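Local coordinates for acetylxylan esterase / glucomannan deacetylase (Cellvibrio japonicus, PDB 2WAA), which removes acetyl groups from acetylated xylan and glucomannan during the breakdown of plant cell walls, at residues A[238-249]-A[280-291]. Sequence-based numbering, arbitrary orientation.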
loop_
_atom_site.group_PDB
_atom_site.type_symbol
_atom_site.label_atom_id
_atom_site.label_comp_id
_atom_site.label_asym_id
_atom_site.label_seq_id
_atom_site.Cartn_x
_atom_site.Cartn_y
_atom_site.Cartn_z
ATOM N N PHE A 238 -4.857 -15.011 14.099
ATOM C CA PHE A 238 -5.352 -16.418 14.151
ATOM C C PHE A 238 -4.260 -17.468 13.942
ATOM O O PHE A 238 -4.517 -18.680 14.053
ATOM C CB PHE A 238 -6.501 -16.620 13.118
ATOM C CG PHE A 238 -7.782 -15.972 13.552
ATOM C CD1 PHE A 238 -7.837 -14.592 13.708
ATOM C CD2 PHE A 238 -8.900 -16.714 13.876
ATOM C CE1 PHE A 238 -9.000 -13.962 14.142
ATOM C CE2 PHE A 238 -10.066 -16.116 14.310
ATOM C CZ PHE A 238 -10.137 -14.732 14.461
ATOM N N SER A 239 -3.042 -17.017 13.661
ATOM C CA SER A 239 -1.947 -17.964 13.410
ATOM C C SER A 239 -1.620 -18.831 14.610
ATOM O O SER A 239 -1.463 -20.046 14.467
ATOM C CB SER A 239 -0.704 -17.240 12.907
ATOM O OG SER A 239 -1.014 -16.691 11.660
ATOM N N PRO A 240 -1.532 -18.228 15.803
ATOM C CA PRO A 240 -1.285 -19.103 16.948
ATOM C C PRO A 240 -2.482 -19.981 17.320
ATOM O O PRO A 240 -2.269 -21.033 17.916
ATOM C CB PRO A 240 -1.017 -18.120 18.106
ATOM C CG PRO A 240 -0.686 -16.774 17.424
ATOM C CD PRO A 240 -1.523 -16.792 16.185
ATOM N N GLY A 241 -3.707 -19.556 16.991
ATOM C CA GLY A 241 -4.939 -20.214 17.410
ATOM C C GLY A 241 -6.027 -19.144 17.295
ATOM O O GLY A 241 -5.735 -17.975 17.011
ATOM N N ILE A 242 -7.281 -19.502 17.503
ATOM C CA ILE A 242 -8.334 -18.492 17.467
ATOM C C ILE A 242 -8.236 -17.644 18.711
ATOM O O ILE A 242 -8.273 -18.201 19.814
ATOM C CB ILE A 242 -9.708 -19.183 17.419
ATOM C CG1 ILE A 242 -9.859 -19.919 16.083
ATOM C CG2 ILE A 242 -10.838 -18.194 17.689
ATOM C CD1 ILE A 242 -11.111 -20.865 16.013
ATOM N N PRO A 243 -8.124 -16.292 18.579
ATOM C CA PRO A 243 -8.008 -15.470 19.802
ATOM C C PRO A 243 -9.307 -15.346 20.593
ATOM O O PRO A 243 -10.400 -15.553 20.065
ATOM C CB PRO A 243 -7.599 -14.067 19.267
ATOM C CG PRO A 243 -8.077 -14.035 17.801
ATOM C CD PRO A 243 -7.963 -15.473 17.328
ATOM N N ASP A 244 -9.190 -15.008 21.867
ATOM C CA ASP A 244 -10.359 -14.774 22.709
ATOM C C ASP A 244 -11.429 -13.862 22.050
ATOM O O ASP A 244 -11.127 -12.713 21.654
ATOM C CB ASP A 244 -9.907 -14.136 24.037
ATOM C CG ASP A 244 -11.062 -13.851 24.943
ATOM O OD1 ASP A 244 -11.778 -14.821 25.288
ATOM O OD2 ASP A 244 -11.294 -12.676 25.309
ATOM N N ARG A 245 -12.668 -14.342 21.990
ATOM C CA ARG A 245 -13.737 -13.624 21.300
ATOM C C ARG A 245 -14.022 -12.236 21.861
ATOM O O ARG A 245 -13.993 -11.234 21.107
ATOM C CB ARG A 245 -15.001 -14.485 21.246
ATOM C CG ARG A 245 -16.231 -13.766 20.800
ATOM C CD ARG A 245 -17.432 -14.758 20.579
ATOM N NE ARG A 245 -18.340 -14.161 19.625
ATOM C CZ ARG A 245 -18.559 -14.579 18.371
ATOM N NH1 ARG A 245 -18.020 -15.687 17.876
ATOM N NH2 ARG A 245 -19.377 -13.869 17.612
ATOM N N ALA A 246 -14.295 -12.135 23.166
ATOM C CA ALA A 246 -14.584 -10.803 23.718
ATOM C C ALA A 246 -13.423 -9.830 23.517
ATOM O O ALA A 246 -13.639 -8.681 23.204
ATOM C CB ALA A 246 -15.001 -10.868 25.232
ATOM N N THR A 247 -12.195 -10.290 23.700
ATOM C CA THR A 247 -11.038 -9.426 23.599
ATOM C C THR A 247 -10.891 -8.900 22.153
ATOM O O THR A 247 -10.703 -7.705 21.890
ATOM C CB THR A 247 -9.752 -10.195 23.922
ATOM O OG1 THR A 247 -9.780 -10.675 25.275
ATOM C CG2 THR A 247 -8.528 -9.298 23.740
ATOM N N TYR A 248 -11.001 -9.810 21.215
ATOM C CA TYR A 248 -10.845 -9.418 19.825
ATOM C C TYR A 248 -11.957 -8.463 19.374
ATOM O O TYR A 248 -11.696 -7.428 18.733
ATOM C CB TYR A 248 -10.826 -10.654 18.954
ATOM C CG TYR A 248 -10.176 -10.369 17.626
ATOM C CD1 TYR A 248 -8.796 -10.464 17.499
ATOM C CD2 TYR A 248 -10.944 -10.021 16.512
ATOM C CE1 TYR A 248 -8.163 -10.223 16.273
ATOM C CE2 TYR A 248 -10.336 -9.798 15.268
ATOM C CZ TYR A 248 -8.939 -9.891 15.177
ATOM O OH TYR A 248 -8.295 -9.662 13.997
ATOM N N ILE A 249 -13.200 -8.803 19.692
ATOM C CA ILE A 249 -14.316 -7.979 19.239
ATOM C C ILE A 249 -14.242 -6.613 19.901
ATOM O O ILE A 249 -14.484 -5.570 19.259
ATOM C CB ILE A 249 -15.673 -8.655 19.511
ATOM C CG1 ILE A 249 -15.844 -9.898 18.590
ATOM C CG2 ILE A 249 -16.857 -7.632 19.363
ATOM C CD1 ILE A 249 -17.071 -10.734 18.972
ATOM N N LYS A 280 -10.920 -21.259 11.436
ATOM C CA LYS A 280 -10.366 -19.939 11.733
ATOM C C LYS A 280 -11.053 -18.840 10.915
ATOM O O LYS A 280 -11.382 -17.766 11.442
ATOM C CB LYS A 280 -8.886 -19.952 11.464
ATOM C CG LYS A 280 -8.190 -20.718 12.585
ATOM C CD LYS A 280 -6.685 -20.808 12.249
ATOM C CE LYS A 280 -5.916 -21.351 13.482
ATOM N NZ LYS A 280 -4.458 -21.516 13.143
ATOM N N LYS A 281 -11.254 -19.103 9.635
ATOM C CA LYS A 281 -12.012 -18.189 8.796
ATOM C C LYS A 281 -13.412 -17.957 9.378
ATOM O O LYS A 281 -13.869 -16.826 9.514
ATOM C CB LYS A 281 -12.106 -18.755 7.381
ATOM C CG LYS A 281 -12.873 -17.861 6.386
ATOM C CD LYS A 281 -12.874 -18.616 5.017
ATOM C CE LYS A 281 -13.772 -17.904 4.001
ATOM N NZ LYS A 281 -13.159 -16.708 3.462
ATOM N N ALA A 282 -14.130 -19.039 9.687
ATOM C CA ALA A 282 -15.503 -18.872 10.167
ATOM C C ALA A 282 -15.529 -18.046 11.463
ATOM O O ALA A 282 -16.449 -17.279 11.676
ATOM C CB ALA A 282 -16.172 -20.279 10.374
ATOM N N ALA A 283 -14.517 -18.218 12.309
ATOM C CA ALA A 283 -14.458 -17.493 13.569
ATOM C C ALA A 283 -14.255 -16.014 13.300
ATOM O O ALA A 283 -14.926 -15.171 13.902
ATOM C CB ALA A 283 -13.333 -18.030 14.469
ATOM N N LEU A 284 -13.326 -15.687 12.396
ATOM C CA LEU A 284 -13.140 -14.253 12.089
ATOM C C LEU A 284 -14.373 -13.615 11.444
ATOM O O LEU A 284 -14.732 -12.465 11.746
ATOM C CB LEU A 284 -11.875 -14.001 11.239
ATOM C CG LEU A 284 -11.552 -12.522 10.934
ATOM C CD1 LEU A 284 -11.627 -11.687 12.227
ATOM C CD2 LEU A 284 -10.155 -12.381 10.289
ATOM N N VAL A 285 -15.053 -14.354 10.573
ATOM C CA VAL A 285 -16.284 -13.837 10.009
ATOM C C VAL A 285 -17.284 -13.550 11.115
ATOM O O VAL A 285 -17.990 -12.519 11.105
ATOM C CB VAL A 285 -16.867 -14.858 8.999
ATOM C CG1 VAL A 285 -18.294 -14.496 8.619
ATOM C CG2 VAL A 285 -15.927 -14.950 7.742
ATOM N N SER A 286 -17.351 -14.469 12.075
ATOM C CA SER A 286 -18.280 -14.344 13.178
ATOM C C SER A 286 -17.935 -13.104 14.003
ATOM O O SER A 286 -18.813 -12.323 14.340
ATOM C CB SER A 286 -18.199 -15.578 14.093
ATOM O OG SER A 286 -19.236 -15.468 15.039
ATOM N N TYR A 287 -16.646 -12.934 14.296
ATOM C CA TYR A 287 -16.182 -11.815 15.112
ATOM C C TYR A 287 -16.483 -10.479 14.393
ATOM O O TYR A 287 -16.895 -9.495 15.011
ATOM C CB TYR A 287 -14.684 -11.946 15.340
ATOM C CG TYR A 287 -14.230 -13.036 16.301
ATOM C CD1 TYR A 287 -15.130 -13.989 16.822
ATOM C CD2 TYR A 287 -12.882 -13.147 16.643
ATOM C CE1 TYR A 287 -14.682 -15.004 17.714
ATOM C CE2 TYR A 287 -12.423 -14.165 17.544
ATOM C CZ TYR A 287 -13.343 -15.056 18.085
ATOM O OH TYR A 287 -12.864 -16.054 18.915
ATOM N N ILE A 288 -16.300 -10.456 13.077
ATOM C CA ILE A 288 -16.628 -9.276 12.313
ATOM C C ILE A 288 -18.129 -8.965 12.416
ATOM O O ILE A 288 -18.529 -7.797 12.565
ATOM C CB ILE A 288 -16.189 -9.437 10.811
ATOM C CG1 ILE A 288 -14.659 -9.269 10.739
ATOM C CG2 ILE A 288 -16.955 -8.397 9.904
ATOM C CD1 ILE A 288 -14.034 -9.756 9.403
ATOM N N GLY A 289 -18.971 -9.992 12.303
ATOM C CA GLY A 289 -20.404 -9.735 12.366
ATOM C C GLY A 289 -20.729 -9.149 13.742
ATOM O O GLY A 289 -21.533 -8.243 13.862
ATOM N N GLU A 290 -20.122 -9.668 14.799
ATOM C CA GLU A 290 -20.453 -9.165 16.124
ATOM C C GLU A 290 -19.852 -7.768 16.335
ATOM O O GLU A 290 -20.430 -6.939 17.031
ATOM C CB GLU A 290 -19.982 -10.115 17.233
ATOM C CG GLU A 290 -20.539 -9.748 18.579
ATOM C CD GLU A 290 -20.325 -10.854 19.658
ATOM O OE1 GLU A 290 -20.149 -12.037 19.302
ATOM O OE2 GLU A 290 -20.305 -10.504 20.866
ATOM N N THR A 291 -18.683 -7.521 15.765
ATOM C CA THR A 291 -18.120 -6.139 15.796
ATOM C C THR A 291 -19.093 -5.160 15.181
ATOM O O THR A 291 -19.347 -4.066 15.709
ATOM C CB THR A 291 -16.775 -6.142 15.064
ATOM O OG1 THR A 291 -15.883 -7.047 15.773
ATOM C CG2 THR A 291 -16.174 -4.702 14.914
#
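Tyr287 and Phe238 are the two main bumps of this contact, and each fills a hollow on the other segment in knobs-into-holes fashion. The Phe238 ring sits among Lys280, Ala283, Leu284 and Tyr287 of helix 278-295: its CZ lies 3.7 Å from Leu284 CB, while Ala283 CB meets the ring edge. Pro243 CD rests over the centre of one face of that ring, so the loop folds back on its own knob. In return, Tyr287 enters a hollow formed by Phe238, Arg245, Tyr248 and Ile249. Its CG stands anti to the carbonyl carbon (chi1 -73°), which tilts the side chain back toward the N-terminal end of its own helix and out to the start of helix 245-262. Phe238, Tyr248 and Tyr287 form an aromatic cluster whose rings meet obliquely. Tyr287 OH donates to Pro243 O over 2.8 Å, almost in line with the carbonyl bond, and Ile242 CG2 packs close to the hydroxyl. The extended Arg245 chain brings NH1 to the Tyr287 ring edge, 3.4 Å from Tyr287 CE1, while Tyr287 CD1 lies over one guanidinium face, the two planes 87° apart. Arg245 NE and NH2 both donate to Glu290 OE1 in a salt bridge, with Arg245 NH2 2.6 Å from Glu290 OE1, and NH1 and NH2 share Ser286 OG; all these acceptors lie close to the guanidinium plane. Ile249 CD1 packs against the same carboxylate, 3.3 Å from Glu290 CD. At the loop end, Lys280 NZ makes a weak bond to Phe238 O. The contact thus joins loop 238-244 and the first turn of helix 245-262 to helix 278-295 of the SGNH-type domain, the axes of 245-249 and 280-291 crossing at -59°. Four in-plane N-H bonds fix the guanidinium's rotation, and the paired charges probably favour an ionised Glu290.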